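Local atomic coordinates of putative O-Methyltransferase (Corynebacterium glutamicum, PDB entry 3DR5), a protein that probably acts as an S-adenosyl-L-methionine-dependent O-methyltransferase, although its substrate is not established. Residues 117-122 and 139-144. Numbering follows the deposited sequence.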
ATOM      1  N   ARG A 117      25.136  -6.026 -11.098  1.00 41.80           N
ATOM      2  CA  ARG A 117      23.929  -6.438 -11.770  1.00 42.60           C
ATOM      3  C   ARG A 117      23.166  -7.038 -10.581  1.00 40.98           C
ATOM      4  O   ARG A 117      23.719  -7.804  -9.774  1.00 41.28           O
ATOM      5  CB  ARG A 117      24.236  -7.499 -12.835  1.00 43.51           C
ATOM      6  CG  ARG A 117      25.288  -7.015 -13.807  1.00 49.76           C
ATOM      7  CD  ARG A 117      25.786  -8.131 -14.691  1.00 60.03           C
ATOM      8  NE  ARG A 117      24.711  -8.699 -15.501  1.00 67.32           N
ATOM      9  CZ  ARG A 117      24.899  -9.559 -16.499  1.00 67.66           C
ATOM     10  NH1 ARG A 117      26.126  -9.953 -16.817  1.00 67.92           N
ATOM     11  NH2 ARG A 117      23.860 -10.021 -17.181  1.00 68.00           N
ATOM     12  N   PRO A 118      21.887  -6.686 -10.440  1.00 41.33           N
ATOM     13  CA  PRO A 118      21.023  -7.166  -9.352  1.00 40.61           C
ATOM     14  C   PRO A 118      21.140  -8.646  -9.018  1.00 39.64           C
ATOM     15  O   PRO A 118      21.427  -9.022  -7.879  1.00 39.78           O
ATOM     16  CB  PRO A 118      19.618  -6.840  -9.849  1.00 40.65           C
ATOM     17  CG  PRO A 118      19.805  -5.663 -10.715  1.00 41.68           C
ATOM     18  CD  PRO A 118      21.113  -5.902 -11.420  1.00 40.50           C
ATOM     19  N   LEU A 119      20.909  -9.482 -10.027  1.00 41.33           N
ATOM     20  CA  LEU A 119      20.920 -10.910  -9.827  1.00 43.36           C
ATOM     21  C   LEU A 119      22.259 -11.542  -9.497  1.00 43.28           C
ATOM     22  O   LEU A 119      22.320 -12.696  -9.069  1.00 43.18           O
ATOM     23  CB  LEU A 119      20.257 -11.589 -11.032  1.00 44.68           C
ATOM     24  CG  LEU A 119      18.792 -11.171 -11.276  1.00 47.79           C
ATOM     25  CD1 LEU A 119      18.287 -11.827 -12.554  1.00 48.36           C
ATOM     26  CD2 LEU A 119      17.918 -11.571 -10.089  1.00 48.43           C
ATOM     27  N   ASP A 120      23.324 -10.781  -9.680  1.00 42.99           N
ATOM     28  CA  ASP A 120      24.651 -11.278  -9.367  1.00 43.56           C
ATOM     29  C   ASP A 120      24.989 -11.033  -7.898  1.00 42.46           C
ATOM     30  O   ASP A 120      25.520 -11.908  -7.229  1.00 42.73           O
ATOM     31  CB  ASP A 120      25.704 -10.584 -10.238  1.00 45.08           C
ATOM     32  CG  ASP A 120      25.809 -11.179 -11.630  1.00 47.02           C
ATOM     33  OD1 ASP A 120      26.034 -10.419 -12.598  1.00 52.57           O
ATOM     34  OD2 ASP A 120      25.686 -12.410 -11.756  1.00 54.08           O
ATOM     35  N   VAL A 121      24.649  -9.848  -7.396  1.00 41.31           N
ATOM     36  CA  VAL A 121      24.983  -9.463  -6.029  1.00 39.94           C
ATOM     37  C   VAL A 121      24.007  -9.827  -4.912  1.00 40.84           C
ATOM     38  O   VAL A 121      24.376  -9.817  -3.735  1.00 38.80           O
ATOM     39  CB  VAL A 121      25.266  -7.953  -5.979  1.00 39.13           C
ATOM     40  CG1 VAL A 121      23.957  -7.179  -6.051  1.00 37.68           C
ATOM     41  CG2 VAL A 121      26.052  -7.595  -4.734  1.00 37.94           C
HETATM   42  N   MSE A 122      22.770 -10.137  -5.273  1.00 42.29           N
HETATM   43  CA  MSE A 122      21.785 -10.504  -4.275  1.00 43.80           C
HETATM   44  C   MSE A 122      22.211 -11.817  -3.632  1.00 44.00           C
HETATM   45  O   MSE A 122      21.785 -12.161  -2.529  1.00 42.06           O
HETATM   46  CB  MSE A 122      20.400 -10.612  -4.918  1.00 44.01           C
HETATM   47  CG  MSE A 122      19.660  -9.280  -4.891  1.00 49.56           C
HETATM   48 SE   MSE A 122      18.234  -9.221  -6.176  1.00 61.27          SE
HETATM   49  CE  MSE A 122      18.694  -7.582  -7.053  1.00 61.36           C
ATOM     50  N   PRO A 139      10.719  -7.565 -17.746  1.00 42.32           N
ATOM     51  CA  PRO A 139       9.787  -8.668 -17.497  1.00 43.29           C
ATOM     52  C   PRO A 139      10.460 -10.035 -17.539  1.00 45.67           C
ATOM     53  O   PRO A 139       9.974 -10.993 -16.933  1.00 46.01           O
ATOM     54  CB  PRO A 139       8.716  -8.496 -18.592  1.00 43.98           C
ATOM     55  CG  PRO A 139       9.279  -7.456 -19.541  1.00 42.13           C
ATOM     56  CD  PRO A 139      10.163  -6.594 -18.703  1.00 41.37           C
HETATM   57  N   MSE A 140      11.576 -10.130 -18.256  1.00 47.45           N
HETATM   58  CA  MSE A 140      12.281 -11.407 -18.348  1.00 49.28           C
HETATM   59  C   MSE A 140      13.097 -11.695 -17.089  1.00 47.01           C
HETATM   60  O   MSE A 140      13.525 -12.826 -16.860  1.00 47.15           O
HETATM   61  CB  MSE A 140      13.162 -11.447 -19.612  1.00 51.82           C
HETATM   62  CG  MSE A 140      12.346 -11.620 -20.916  1.00 59.82           C
HETATM   63 SE   MSE A 140      12.558 -13.344 -21.821  1.00 78.54          SE
HETATM   64  CE  MSE A 140      13.034 -14.464 -20.310  1.00 71.46           C
ATOM     65  N   ASP A 141      13.300 -10.674 -16.263  1.00 44.94           N
ATOM     66  CA  ASP A 141      14.049 -10.836 -15.021  1.00 41.78           C
ATOM     67  C   ASP A 141      13.157 -10.974 -13.780  1.00 40.48           C
ATOM     68  O   ASP A 141      13.652 -11.275 -12.693  1.00 39.11           O
ATOM     69  CB  ASP A 141      14.986  -9.648 -14.808  1.00 42.04           C
ATOM     70  CG  ASP A 141      16.198  -9.686 -15.712  1.00 43.17           C
ATOM     71  OD1 ASP A 141      16.737 -10.790 -15.900  1.00 41.63           O
ATOM     72  OD2 ASP A 141      16.625  -8.621 -16.213  1.00 43.95           O
ATOM     73  N   LEU A 142      11.848 -10.779 -13.943  1.00 40.15           N
ATOM     74  CA  LEU A 142      10.931 -10.813 -12.803  1.00 39.48           C
ATOM     75  C   LEU A 142      10.949 -12.031 -11.913  1.00 39.93           C
ATOM     76  O   LEU A 142      11.061 -11.907 -10.688  1.00 40.66           O
ATOM     77  CB  LEU A 142       9.499 -10.514 -13.258  1.00 38.67           C
ATOM     78  CG  LEU A 142       9.201  -9.075 -13.710  1.00 38.68           C
ATOM     79  CD1 LEU A 142       7.822  -9.016 -14.349  1.00 42.38           C
ATOM     80  CD2 LEU A 142       9.276  -8.129 -12.517  1.00 38.58           C
ATOM     81  N   LYS A 143      10.857 -13.195 -12.535  1.00 38.96           N
ATOM     82  CA  LYS A 143      10.871 -14.453 -11.820  1.00 39.51           C
ATOM     83  C   LYS A 143      12.176 -14.606 -11.045  1.00 39.15           C
ATOM     84  O   LYS A 143      12.181 -14.958  -9.861  1.00 40.10           O
ATOM     85  CB  LYS A 143      10.745 -15.610 -12.813  1.00 40.31           C
ATOM     86  CG  LYS A 143       9.779 -16.709 -12.385  1.00 43.90           C
ATOM     87  CD  LYS A 143      10.359 -18.106 -12.580  1.00 49.29           C
ATOM     88  CE  LYS A 143      10.894 -18.667 -11.263  1.00 53.76           C
ATOM     89  NZ  LYS A 143      11.401 -20.064 -11.387  1.00 56.00           N
ATOM     90  N   ALA A 144      13.288 -14.342 -11.718  1.00 39.14           N
ATOM     91  CA  ALA A 144      14.600 -14.467 -11.095  1.00 38.68           C
ATOM     92  C   ALA A 144      14.733 -13.488  -9.936  1.00 38.00           C
ATOM     93  O   ALA A 144      15.345 -13.802  -8.914  1.00 38.66           O
ATOM     94  CB  ALA A 144      15.703 -14.226 -12.133  1.00 37.15           C
TER
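L119 reaches across to A144 with both methyl branches, and this apolar pairing carries most of the contact. Its CD1 lies 3.6 Å from the A144 CB. The second branch lies mainly over the backbone carbonyl, CD2 of L119 being 3.6 Å from O of A144. CG of L119 is anti to its own carbonyl carbon and beside the backbone N (chi1 -60°), which directs the forked end to the other segment. The backbones themselves stay apart, the closest approach of CA atoms being 7.4 Å between L119 and A144, and the two segments together bury 127 Å², counted over both sides.

Polar groups play a lesser part. D141 brings OD1 to 3.8 Å from CD1 of L119, a van der Waals approach of a carboxylate oxygen to a methyl group, and no hydrogen bond joins the two segments.

Inside 117-122, the carbonyl O of R117, the N-cap residue, accepts from two amides, D120 N at 3.0 Å and V121 N at 3.3 Å, which fixes the first turn from which L119 projects. The ion pair between R117 NE and D120 OD1 is long, 3.6 Å, with the oxygen well out of the guanidinium plane, so it amounts to attraction of charges without a directed N-H.

In the Rossmann-like methyltransferase fold, the contact joins the short helix 118-121, in the connection between strands 111-114 and 130-135, to the start of helix 142-152, which leads on towards strand 157-161. L119 also touches A148 farther along that helix, and the M122 side chain touches L145, A148 and L152 of the same helix. The chemistry implies a small surface junction of van der Waals contacts, in which the methyls of L119 meet a methyl, a carbonyl and a carboxylate oxygen, with no hydrogen bond across it.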